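Local coordinates for protein exodeoxyribonuclease 10 (Escherichia coli, PDB 4FZY) that degrades single-stranded and double-stranded DNA in the 3' to 5' direction as a magnesium-dependent exonuclease, at residues R104-G109 with M151-W156; I4-T9 with S83-V88; P32-V37 with R135-C140. All coordinates share one frame; numbering follows the deposited sequence.

Interaction 1: residues R104-G109 with M151-W156; sequences RRLWPG and MNTSGW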
loop_
_atom_site.group_PDB
_atom_site.type_symbol
_atom_site.label_atom_id
_atom_site.label_comp_id
_atom_site.label_asym_id
_atom_site.label_seq_id
_atom_site.Cartn_x
_atom_site.Cartn_y
_atom_site.Cartn_z
ATOM N N ARG B 104 -13.168 -7.677 2.202
ATOM C CA ARG B 104 -12.573 -6.411 1.834
ATOM C C ARG B 104 -13.282 -5.800 0.642
ATOM O O ARG B 104 -13.403 -4.584 0.558
ATOM C CB ARG B 104 -11.102 -6.600 1.478
ATOM C CG ARG B 104 -10.169 -6.607 2.664
ATOM C CD ARG B 104 -8.723 -6.593 2.198
ATOM N NE ARG B 104 -8.084 -5.320 2.498
ATOM C CZ ARG B 104 -7.357 -5.093 3.589
ATOM N NH1 ARG B 104 -7.168 -6.065 4.482
ATOM N NH2 ARG B 104 -6.806 -3.900 3.784
ATOM N N ARG B 105 -13.593 -6.624 -0.355
ATOM C CA ARG B 105 -14.200 -6.122 -1.574
ATOM C C ARG B 105 -15.676 -5.804 -1.377
ATOM O O ARG B 105 -16.198 -4.853 -1.951
ATOM C CB ARG B 105 -14.036 -7.119 -2.715
ATOM C CG ARG B 105 -14.908 -6.802 -3.922
ATOM C CD ARG B 105 -14.206 -5.864 -4.871
ATOM N NE ARG B 105 -13.124 -6.551 -5.552
ATOM C CZ ARG B 105 -13.223 -7.081 -6.765
ATOM N NH1 ARG B 105 -14.325 -6.891 -7.478
ATOM N NH2 ARG B 105 -12.196 -7.749 -7.284
ATOM N N LEU B 106 -16.356 -6.624 -0.591
ATOM C CA LEU B 106 -17.792 -6.458 -0.396
ATOM C C LEU B 106 -18.082 -5.273 0.546
ATOM O O LEU B 106 -19.021 -4.516 0.332
ATOM C CB LEU B 106 -18.395 -7.758 0.146
ATOM C CG LEU B 106 -19.908 -7.916 0.214
ATOM C CD1 LEU B 106 -20.521 -7.613 -1.141
ATOM C CD2 LEU B 106 -20.252 -9.323 0.657
ATOM N N TRP B 107 -17.253 -5.120 1.578
ATOM C CA TRP B 107 -17.449 -4.090 2.587
ATOM C C TRP B 107 -16.139 -3.365 2.872
ATOM O O TRP B 107 -15.452 -3.683 3.844
ATOM C CB TRP B 107 -17.975 -4.710 3.876
ATOM C CG TRP B 107 -19.213 -5.536 3.698
ATOM C CD1 TRP B 107 -20.434 -5.095 3.279
ATOM C CD2 TRP B 107 -19.377 -6.940 4.012
ATOM N NE1 TRP B 107 -21.342 -6.131 3.298
ATOM C CE2 TRP B 107 -20.715 -7.277 3.722
ATOM C CE3 TRP B 107 -18.525 -7.932 4.504
ATOM C CZ2 TRP B 107 -21.222 -8.573 3.899
ATOM C CZ3 TRP B 107 -19.029 -9.233 4.671
ATOM C CH2 TRP B 107 -20.362 -9.537 4.365
ATOM N N PRO B 108 -15.785 -2.383 2.023
ATOM C CA PRO B 108 -14.591 -1.587 2.272
ATOM C C PRO B 108 -14.760 -0.737 3.506
ATOM O O PRO B 108 -15.895 -0.485 3.935
ATOM C CB PRO B 108 -14.491 -0.699 1.034
ATOM C CG PRO B 108 -15.880 -0.543 0.561
ATOM C CD PRO B 108 -16.636 -1.794 0.970
ATOM N N GLY B 109 -13.633 -0.393 4.126
ATOM C CA GLY B 109 -13.601 0.535 5.246
ATOM C C GLY B 109 -13.974 -0.044 6.600
ATOM O O GLY B 109 -14.422 0.679 7.469
ATOM N N MET B 151 -22.025 -14.815 0.656
ATOM C CA MET B 151 -22.637 -15.354 -0.549
ATOM C C MET B 151 -24.070 -14.866 -0.690
ATOM O O MET B 151 -24.511 -14.487 -1.777
ATOM C CB MET B 151 -22.599 -16.879 -0.518
ATOM C CG MET B 151 -21.393 -17.466 -1.211
ATOM S SD MET B 151 -21.021 -19.140 -0.666
ATOM C CE MET B 151 -21.965 -20.100 -1.859
ATOM N N ASN B 152 -24.802 -14.891 0.413
ATOM C CA ASN B 152 -26.149 -14.354 0.420
ATOM C C ASN B 152 -26.169 -12.870 0.048
ATOM O O ASN B 152 -27.022 -12.421 -0.721
ATOM C CB ASN B 152 -26.796 -14.577 1.779
ATOM C CG ASN B 152 -27.082 -16.035 2.044
ATOM O OD1 ASN B 152 -27.114 -16.849 1.110
ATOM N ND2 ASN B 152 -27.276 -16.388 3.323
ATOM N N THR B 153 -25.186 -12.131 0.552
ATOM C CA THR B 153 -25.147 -10.706 0.354
ATOM C C THR B 153 -24.688 -10.313 -1.050
ATOM O O THR B 153 -25.197 -9.355 -1.628
ATOM C CB THR B 153 -24.280 -10.023 1.397
ATOM O OG1 THR B 153 -24.706 -10.421 2.704
ATOM C CG2 THR B 153 -24.402 -8.516 1.270
ATOM N N SER B 154 -23.726 -11.048 -1.599
ATOM C CA SER B 154 -23.173 -10.694 -2.905
ATOM C C SER B 154 -23.801 -11.503 -4.046
ATOM O O SER B 154 -23.742 -11.098 -5.205
ATOM C CB SER B 154 -21.652 -10.879 -2.912
ATOM O OG SER B 154 -21.319 -12.244 -2.727
ATOM N N GLY B 155 -24.317 -12.682 -3.713
ATOM C CA GLY B 155 -24.714 -13.657 -4.707
ATOM C C GLY B 155 -23.592 -14.181 -5.582
ATOM O O GLY B 155 -23.857 -14.839 -6.581
ATOM N N TRP B 156 -22.340 -13.911 -5.207
ATOM C CA TRP B 156 -21.181 -14.415 -5.957
ATOM C C TRP B 156 -21.173 -15.936 -6.050
ATOM O O TRP B 156 -21.422 -16.621 -5.064
ATOM C CB TRP B 156 -19.879 -13.941 -5.319
ATOM C CG TRP B 156 -19.556 -12.521 -5.615
ATOM C CD1 TRP B 156 -19.847 -11.842 -6.757
ATOM C CD2 TRP B 156 -18.876 -11.592 -4.758
ATOM N NE1 TRP B 156 -19.412 -10.542 -6.662
ATOM C CE2 TRP B 156 -18.809 -10.364 -5.446
ATOM C CE3 TRP B 156 -18.321 -11.679 -3.476
ATOM C CZ2 TRP B 156 -18.193 -9.237 -4.908
ATOM C CZ3 TRP B 156 -17.723 -10.548 -2.933
ATOM C CH2 TRP B 156 -17.683 -9.337 -3.646
#

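Interaction 2: residues I4-T9 with S83-V88; sequences IIDTET and SFDRRV. With NA (sodium ion), chain F; NA (sodium ion), chain E; nucleotides of chain A.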
loop_
_atom_site.group_PDB
_atom_site.type_symbol
_atom_site.label_atom_id
_atom_site.label_comp_id
_atom_site.label_asym_id
_atom_site.label_seq_id
_atom_site.Cartn_x
_atom_site.Cartn_y
_atom_site.Cartn_z
ATOM N N ILE B 4 -14.356 -25.357 4.087
ATOM C CA ILE B 4 -13.678 -24.388 4.913
ATOM C C ILE B 4 -12.524 -25.064 5.644
ATOM O O ILE B 4 -12.714 -26.089 6.287
ATOM C CB ILE B 4 -14.649 -23.784 5.930
ATOM C CG1 ILE B 4 -15.514 -22.698 5.270
ATOM C CG2 ILE B 4 -13.895 -23.215 7.099
ATOM C CD1 ILE B 4 -16.643 -23.225 4.399
ATOM N N ILE B 5 -11.329 -24.501 5.524
ATOM C CA ILE B 5 -10.143 -25.084 6.127
ATOM C C ILE B 5 -9.562 -24.109 7.145
ATOM O O ILE B 5 -9.434 -22.930 6.864
ATOM C CB ILE B 5 -9.067 -25.395 5.051
ATOM C CG1 ILE B 5 -9.319 -26.761 4.434
ATOM C CG2 ILE B 5 -7.689 -25.485 5.679
ATOM C CD1 ILE B 5 -8.396 -27.863 5.007
ATOM N N ASP B 6 -9.180 -24.614 8.314
ATOM C CA ASP B 6 -8.486 -23.789 9.295
ATOM C C ASP B 6 -7.448 -24.577 10.078
ATOM O O ASP B 6 -7.615 -25.777 10.300
ATOM C CB ASP B 6 -9.475 -23.127 10.253
ATOM C CG ASP B 6 -8.821 -22.069 11.131
ATOM O OD1 ASP B 6 -8.008 -21.274 10.610
ATOM O OD2 ASP B 6 -9.113 -22.028 12.352
ATOM N N THR B 7 -6.444 -23.864 10.589
ATOM C CA THR B 7 -5.208 -24.466 11.035
ATOM C C THR B 7 -4.620 -23.701 12.255
ATOM O O THR B 7 -4.563 -22.475 12.254
ATOM C CB THR B 7 -4.210 -24.555 9.844
ATOM O OG1 THR B 7 -3.176 -25.499 10.131
ATOM C CG2 THR B 7 -3.593 -23.216 9.540
ATOM N N GLU B 8 -4.374 -24.403 13.359
ATOM C CA GLU B 8 -3.613 -23.807 14.478
ATOM C C GLU B 8 -2.126 -24.216 14.392
ATOM O O GLU B 8 -1.815 -25.357 14.080
ATOM C CB GLU B 8 -4.208 -24.197 15.852
ATOM C CG GLU B 8 -5.719 -23.888 16.074
ATOM C CD GLU B 8 -6.157 -22.476 15.614
ATOM O OE1 GLU B 8 -5.355 -21.521 15.704
ATOM O OE2 GLU B 8 -7.334 -22.313 15.209
ATOM N N THR B 9 -1.223 -23.268 14.632
ATOM C CA THR B 9 0.190 -23.453 14.342
ATOM C C THR B 9 1.091 -23.121 15.544
ATOM O O THR B 9 0.614 -22.694 16.594
ATOM C CB THR B 9 0.645 -22.552 13.178
ATOM O OG1 THR B 9 0.769 -21.201 13.641
ATOM C CG2 THR B 9 -0.338 -22.596 11.998
ATOM N N SER B 83 -3.931 -17.376 2.020
ATOM C CA SER B 83 -2.490 -17.163 1.991
ATOM C C SER B 83 -1.732 -17.895 3.116
ATOM O O SER B 83 -0.659 -18.464 2.892
ATOM C CB SER B 83 -2.215 -15.674 2.108
ATOM O OG SER B 83 -1.448 -15.235 1.023
ATOM N N PHE B 84 -2.209 -17.743 4.342
ATOM C CA PHE B 84 -1.500 -18.267 5.489
ATOM C C PHE B 84 -1.593 -19.790 5.521
ATOM O O PHE B 84 -0.569 -20.473 5.479
ATOM C CB PHE B 84 -2.045 -17.660 6.785
ATOM C CG PHE B 84 -1.378 -18.180 8.031
ATOM C CD1 PHE B 84 -0.215 -17.592 8.520
ATOM C CD2 PHE B 84 -1.910 -19.254 8.713
ATOM C CE1 PHE B 84 0.399 -18.081 9.649
ATOM C CE2 PHE B 84 -1.323 -19.724 9.862
ATOM C CZ PHE B 84 -0.176 -19.133 10.342
ATOM N N ASP B 85 -2.824 -20.304 5.564
ATOM C CA ASP B 85 -3.084 -21.743 5.629
ATOM C C ASP B 85 -2.419 -22.467 4.466
ATOM O O ASP B 85 -1.718 -23.466 4.653
ATOM C CB ASP B 85 -4.593 -22.013 5.615
ATOM C CG ASP B 85 -5.333 -21.301 6.749
ATOM O OD1 ASP B 85 -5.598 -20.097 6.625
ATOM O OD2 ASP B 85 -5.670 -21.951 7.756
ATOM N N ARG B 86 -2.578 -21.902 3.274
ATOM C CA ARG B 86 -1.944 -22.410 2.065
ATOM C C ARG B 86 -0.426 -22.536 2.204
ATOM O O ARG B 86 0.188 -23.407 1.596
ATOM C CB ARG B 86 -2.282 -21.501 0.888
ATOM C CG ARG B 86 -1.932 -22.076 -0.468
ATOM C CD ARG B 86 -2.434 -21.173 -1.607
ATOM N NE ARG B 86 -2.566 -21.914 -2.867
ATOM C CZ ARG B 86 -1.712 -21.830 -3.890
ATOM N NH1 ARG B 86 -0.660 -21.011 -3.833
ATOM N NH2 ARG B 86 -1.910 -22.569 -4.975
ATOM N N ARG B 87 0.181 -21.654 2.989
ATOM C CA ARG B 87 1.628 -21.632 3.104
ATOM C C ARG B 87 2.149 -22.651 4.110
ATOM O O ARG B 87 3.234 -23.211 3.934
ATOM C CB ARG B 87 2.110 -20.241 3.484
ATOM C CG ARG B 87 3.530 -19.951 3.036
ATOM C CD ARG B 87 3.897 -18.492 3.262
ATOM N NE ARG B 87 3.948 -18.185 4.686
ATOM C CZ ARG B 87 3.149 -17.317 5.295
ATOM N NH1 ARG B 87 2.279 -16.594 4.590
ATOM N NH2 ARG B 87 3.254 -17.142 6.607
ATOM N N VAL B 88 1.399 -22.864 5.180
ATOM C CA VAL B 88 1.883 -23.659 6.293
ATOM C C VAL B 88 1.431 -25.125 6.177
ATOM O O VAL B 88 1.963 -26.003 6.847
ATOM C CB VAL B 88 1.391 -23.074 7.630
ATOM C CG1 VAL B 88 1.797 -21.636 7.737
ATOM C CG2 VAL B 88 -0.121 -23.191 7.738
HETATM NA NA NA F . -7.995 -20.175 13.816
HETATM NA NA NA E . -6.611 -19.560 10.443
ATOM P P DG A 12 -5.583 -17.737 12.831
ATOM O OP1 DG A 12 -6.559 -18.846 12.760
ATOM O OP2 DG A 12 -5.982 -16.462 13.465
ATOM O "O5'" DG A 12 -4.247 -18.265 13.562
ATOM C "C5'" DG A 12 -3.306 -19.048 12.869
ATOM C "C4'" DG A 12 -2.178 -19.470 13.792
ATOM O "O4'" DG A 12 -1.078 -18.543 13.634
ATOM C "C3'" DG A 12 -2.484 -19.468 15.286
ATOM O "O3'" DG A 12 -2.972 -20.741 15.709
ATOM C "C2'" DG A 12 -1.117 -19.218 15.897
ATOM C "C1'" DG A 12 -0.498 -18.273 14.888
ATOM N N9 DG A 12 -0.746 -16.875 15.186
ATOM C C8 DG A 12 -1.918 -16.187 15.002
ATOM N N7 DG A 12 -1.825 -14.927 15.320
ATOM C C5 DG A 12 -0.511 -14.772 15.736
ATOM C C6 DG A 12 0.164 -13.622 16.215
ATOM O O6 DG A 12 -0.287 -12.475 16.350
ATOM N N1 DG A 12 1.494 -13.892 16.540
ATOM C C2 DG A 12 2.080 -15.124 16.405
ATOM N N2 DG A 12 3.370 -15.198 16.721
ATOM N N3 DG A 12 1.450 -16.221 15.997
ATOM C C4 DG A 12 0.163 -15.964 15.673
ATOM P P DA A 11 -6.925 -12.610 11.507
ATOM O OP1 DA A 11 -8.335 -13.078 11.590
ATOM O OP2 DA A 11 -6.316 -11.854 12.645
ATOM O "O5'" DA A 11 -5.992 -13.851 11.140
ATOM C "C5'" DA A 11 -6.162 -14.595 9.948
ATOM C "C4'" DA A 11 -4.990 -15.553 9.788
ATOM O "O4'" DA A 11 -3.869 -14.786 9.284
ATOM C "C3'" DA A 11 -4.474 -16.182 11.078
ATOM O "O3'" DA A 11 -5.126 -17.406 11.343
ATOM C "C2'" DA A 11 -3.002 -16.396 10.772
ATOM C "C1'" DA A 11 -2.689 -15.149 9.962
ATOM N N9 DA A 11 -2.266 -14.023 10.777
ATOM C C8 DA A 11 -2.906 -13.496 11.872
ATOM N N7 DA A 11 -2.264 -12.488 12.406
ATOM C C5 DA A 11 -1.105 -12.378 11.653
ATOM C C6 DA A 11 0.004 -11.510 11.732
ATOM N N6 DA A 11 0.132 -10.542 12.650
ATOM N N1 DA A 11 0.970 -11.660 10.806
ATOM C C2 DA A 11 0.841 -12.630 9.880
ATOM N N3 DA A 11 -0.162 -13.489 9.689
ATOM C C4 DA A 11 -1.104 -13.305 10.623
HETATM O O HOH W 1 -7.028 -18.912 8.192
HETATM O O HOH W 2 -8.201 -18.018 10.620
HETATM O O HOH W 3 -4.752 -20.682 9.925
#

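Interaction 3: residues P32-V37 with R135-C140; sequences PMSHLV and RALYDC. With NA (sodium ion), chain F.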
loop_
_atom_site.group_PDB
_atom_site.type_symbol
_atom_site.label_atom_id
_atom_site.label_comp_id
_atom_site.label_asym_id
_atom_site.label_seq_id
_atom_site.Cartn_x
_atom_site.Cartn_y
_atom_site.Cartn_z
ATOM N N PRO B 32 -18.172 -32.044 9.587
ATOM C CA PRO B 32 -17.070 -31.460 10.339
ATOM C C PRO B 32 -15.956 -32.466 10.590
ATOM O O PRO B 32 -16.236 -33.603 10.964
ATOM C CB PRO B 32 -17.728 -31.078 11.666
ATOM C CG PRO B 32 -18.970 -31.930 11.743
ATOM C CD PRO B 32 -19.434 -31.998 10.344
ATOM N N MET B 33 -14.709 -32.054 10.364
ATOM C CA MET B 33 -13.546 -32.830 10.793
ATOM C C MET B 33 -12.560 -31.961 11.555
ATOM O O MET B 33 -12.345 -30.802 11.196
ATOM C CB MET B 33 -12.822 -33.433 9.595
ATOM C CG MET B 33 -13.708 -34.010 8.514
ATOM S SD MET B 33 -12.654 -34.723 7.232
ATOM C CE MET B 33 -12.562 -33.364 6.063
ATOM N N SER B 34 -11.849 -32.568 12.502
ATOM C CA SER B 34 -10.673 -31.925 13.099
ATOM C C SER B 34 -9.688 -32.936 13.665
ATOM O O SER B 34 -10.084 -33.953 14.218
ATOM C CB SER B 34 -11.092 -30.949 14.202
ATOM O OG SER B 34 -11.669 -31.640 15.299
ATOM N N HIS B 35 -8.409 -32.579 13.624
ATOM C CA HIS B 35 -7.356 -33.383 14.223
ATOM C C HIS B 35 -6.370 -32.491 14.971
ATOM O O HIS B 35 -5.936 -31.457 14.458
ATOM C CB HIS B 35 -6.616 -34.161 13.137
ATOM C CG HIS B 35 -7.490 -35.106 12.376
ATOM N ND1 HIS B 35 -8.108 -34.759 11.193
ATOM C CD2 HIS B 35 -7.904 -36.363 12.663
ATOM C CE1 HIS B 35 -8.869 -35.762 10.786
ATOM N NE2 HIS B 35 -8.766 -36.745 11.663
ATOM N N LEU B 36 -6.007 -32.898 16.179
ATOM C CA LEU B 36 -4.790 -32.408 16.799
ATOM C C LEU B 36 -3.600 -33.089 16.161
ATOM O O LEU B 36 -3.688 -34.256 15.785
ATOM C CB LEU B 36 -4.807 -32.679 18.296
ATOM C CG LEU B 36 -5.697 -31.786 19.151
ATOM C CD1 LEU B 36 -5.844 -32.398 20.543
ATOM C CD2 LEU B 36 -5.090 -30.366 19.224
ATOM N N VAL B 37 -2.524 -32.334 15.960
ATOM C CA VAL B 37 -1.386 -32.784 15.161
ATOM C C VAL B 37 -0.104 -32.496 15.929
ATOM O O VAL B 37 -0.002 -31.479 16.612
ATOM C CB VAL B 37 -1.321 -32.035 13.813
ATOM C CG1 VAL B 37 -0.073 -32.422 13.027
ATOM C CG2 VAL B 37 -2.595 -32.294 12.996
ATOM N N ARG B 135 -9.532 -22.203 17.924
ATOM C CA ARG B 135 -9.432 -23.661 17.877
ATOM C C ARG B 135 -9.893 -24.217 16.514
ATOM O O ARG B 135 -10.967 -24.791 16.415
ATOM C CB ARG B 135 -10.308 -24.257 18.969
ATOM C CG ARG B 135 -9.556 -24.821 20.189
ATOM C CD ARG B 135 -8.091 -25.109 19.924
ATOM N NE ARG B 135 -7.857 -26.554 19.821
ATOM C CZ ARG B 135 -8.192 -27.440 20.761
ATOM N NH1 ARG B 135 -8.746 -27.032 21.891
ATOM N NH2 ARG B 135 -8.018 -28.737 20.545
ATOM N N ALA B 136 -9.064 -24.101 15.483
ATOM C CA ALA B 136 -9.375 -24.700 14.171
ATOM C C ALA B 136 -10.868 -24.973 13.937
ATOM O O ALA B 136 -11.541 -24.225 13.228
ATOM C CB ALA B 136 -8.574 -25.950 13.973
ATOM N N LEU B 137 -11.390 -26.026 14.557
ATOM C CA LEU B 137 -12.792 -26.378 14.371
ATOM C C LEU B 137 -13.753 -25.254 14.760
ATOM O O LEU B 137 -14.647 -24.909 13.996
ATOM C CB LEU B 137 -13.150 -27.662 15.111
ATOM C CG LEU B 137 -14.517 -28.275 14.762
ATOM C CD1 LEU B 137 -14.680 -28.448 13.233
ATOM C CD2 LEU B 137 -14.710 -29.628 15.483
ATOM N N TYR B 138 -13.541 -24.665 15.926
ATOM C CA TYR B 138 -14.338 -23.529 16.363
ATOM C C TYR B 138 -14.333 -22.393 15.332
ATOM O O TYR B 138 -15.350 -21.734 15.124
ATOM C CB TYR B 138 -13.806 -23.016 17.691
ATOM C CG TYR B 138 -14.643 -21.949 18.330
ATOM C CD1 TYR B 138 -14.517 -20.620 17.953
ATOM C CD2 TYR B 138 -15.481 -22.250 19.396
ATOM C CE1 TYR B 138 -15.249 -19.620 18.597
ATOM C CE2 TYR B 138 -16.200 -21.274 20.043
ATOM C CZ TYR B 138 -16.078 -19.957 19.652
ATOM O OH TYR B 138 -16.802 -18.977 20.321
ATOM N N ASP B 139 -13.172 -22.131 14.736
ATOM C CA ASP B 139 -13.011 -21.001 13.838
ATOM C C ASP B 139 -13.644 -21.333 12.498
ATOM O O ASP B 139 -14.185 -20.454 11.818
ATOM C CB ASP B 139 -11.531 -20.681 13.643
ATOM C CG ASP B 139 -10.953 -19.864 14.791
ATOM O OD1 ASP B 139 -11.681 -19.613 15.774
ATOM O OD2 ASP B 139 -9.765 -19.467 14.711
ATOM N N CYS B 140 -13.588 -22.611 12.131
ATOM C CA CYS B 140 -14.231 -23.087 10.924
ATOM C C CYS B 140 -15.687 -22.654 10.872
ATOM O O CYS B 140 -16.140 -22.109 9.870
ATOM C CB CYS B 140 -14.139 -24.606 10.832
ATOM S SG CYS B 140 -12.684 -25.212 9.942
HETATM NA NA NA F . -7.995 -20.175 13.816
#

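Interaction 1: residues R104-G109 with M151-W156
Leu106 and Trp156 form the middle of this contact, their side chains running alongside each other in opposite senses as two helix ends come together at the surface. With its CG anti to the backbone N (chi1 -170°), the leucine extends its fork across to the other segment. CD1 reaches Ser154 CB at 3.9 Å and CH2 of the Trp156 indole at 4.2 Å, while CD2 lies against Thr153 CB. A branched aliphatic tip suits this place because its two methyls can divide themselves between three neighbours.

Arg105, one residue earlier, contributes its aliphatic part: CG comes within 3.8 Å of Trp156 CH2. The chain then bends at its second and third torsions, and the guanidinium plane ends up turned 76° from the indole, so the two flat groups do not stack. Helix 158-165 backs the pair, with Ile164 touching both side chains.

Thr153 OG1 lies at the edge of the Trp107 indole, near its plane and 4.1 Å from CZ2, and one face of the same indole rests on CG of Leu106. That hydroxyl is already bonded to Asp149 O, one turn back, and its meeting with the tryptophan is simple packing.

Ser154 does two jobs. Its OG sits between the backbone N and the carbonyl carbon (chi1 64°), where it accepts from Trp156 N at 3.2 Å and also bonds to Ile150 O; its CB lies over one face of the Trp156 indole. Gly155 between them has positive phi, a conformation easy for a residue without a side chain. The serine thus forms an ST turn at the C-terminal end of helix 137-154, joined here to the end of helix 99-106 by apolar packing on the periphery of an RNase H-like exonuclease fold.

Interaction 2: residues I4-T9 with S83-V88
Thr7 of the central strand and Asp85 of the helix lie side by side, pointing in opposite senses, the threonine methyl CG2 passing close beside the carboxylate oxygen OD2. The same methyl meets Val88 CG2 at 3.9 Å, so one small branched residue packs against two residues three apart on one side of the helix. The axes of strand 4-9 and helix 83-88 make an angle of 67°, 8.7 Å apart at their closest.

Thr9 and Phe84 meet head-on. A chi1 of 75° gives Thr9 OG1 to Gly11 O and leaves CG2 anti to the carbonyl carbon, at the edge of the phenyl ring, 3.7 Å from CE2. One ring face receives C2' of DA11 of the bound DNA strand, chain A, over its centre; the opposite face has Val88 CG1 near its rim. A flat, apolar ring suits this wedge between sugar and helix.

Asp6 and Glu8 turn the other way, to the metals. Asp6 spans both sodium ions, OD1 on one at 2.2 Å and OD2 on the other at 2.6 Å; Glu8 OE2 joins the second, and its OE1 accepts from the O3' hydroxyl of DG12 of chain A. Asp85 may reach the first ion indirectly, through a water on that ion, but the 2.4 Å from OD1 to the water oxygen makes this bond doubtful. The first ion also touches O3' of DA11 of chain A at 2.8 Å. Two ions on Asp6, sharing OP1 of DG12 of chain A in an intact phosphate, are consistent with two-metal-ion hydrolysis in DEDDh exonucleases, sodium probably replacing magnesium.

Interaction 3: residues P32-V37 with R135-C140
Ser34 and Leu137 bring the two backbones closest, their CA atoms 6.1 Å apart, where the strand of residues 32-36 passes the first turn of helix 137-154. The strand lies at one margin of the sheet within this chain and pairs with strand 16-25 through Met33 and His35. Across from it the chain enters the helix with Ala136 at the N-cap position, and Cys140 N bonds back to Ala136 O at 2.8 Å.

Leu137 carries most of the contact. Swung away from its own amide (chi1 -168°), the leucine fork spreads along the strand: CD2 meets Ser34 OG at 3.7 Å, whereas CD1 lies beside Met33 O and reaches Pro32 CB at 4.3 Å. Ser34 is small enough to let the leucine settle close, CB against CB at 4.0 Å. Proline adds an apolar flank before Met33, and Pro128 touches the same leucine from a loop.

Further along, Leu36 and Arg135 lie nearly perpendicular. The long arginine chain bends at its second and third torsions and carries NH2 to within 3.6 Å of Leu36 CD2, an oblique approach to the guanidinium. Its NE is engaged in a salt bridge with Glu18 of the neighbouring strand, which helps fix where the guanidinium lies beside the leucine.

No hydrogen bond joins the two segments; the contacts are van der Waals, some between methyls and strand oxygens. Polar groups of the helix start serve elsewhere, notably Asp139, whose OD2 binds a sodium ion at 2.1 Å while OD1 accepts from His134 N and bonds to His133 ND1. The chemistry therefore divides: van der Waals packing, largely of Leu137, seats the first helical turn on the sheet, and that same turn presents a carboxylate, oriented by its second shell, to the metal.

Interactions 2 and 3 adjoin, their centres about 11 Å apart, and together supply the protein ligands of one sodium ion, Asp6 and Glu8 of 4-9 with Asp139 of 135-140; the fourth ligand is a DNA phosphate oxygen. Glu8 OE2 probably accepts a hydrogen bond from Ala136 N at 2.5 Å. Both also reach the same sheet, one through its central strand and the other through a marginal one. Interaction 1 stands apart, about 22 Å between centres from interaction 2 and 26 Å from interaction 3, yet helix 137-154 connects it to the latter: the helix starts beside the metal and ends in the surface contact. Arg104, beside interaction 1 in the same segment, packs on a sugar of the bound DNA.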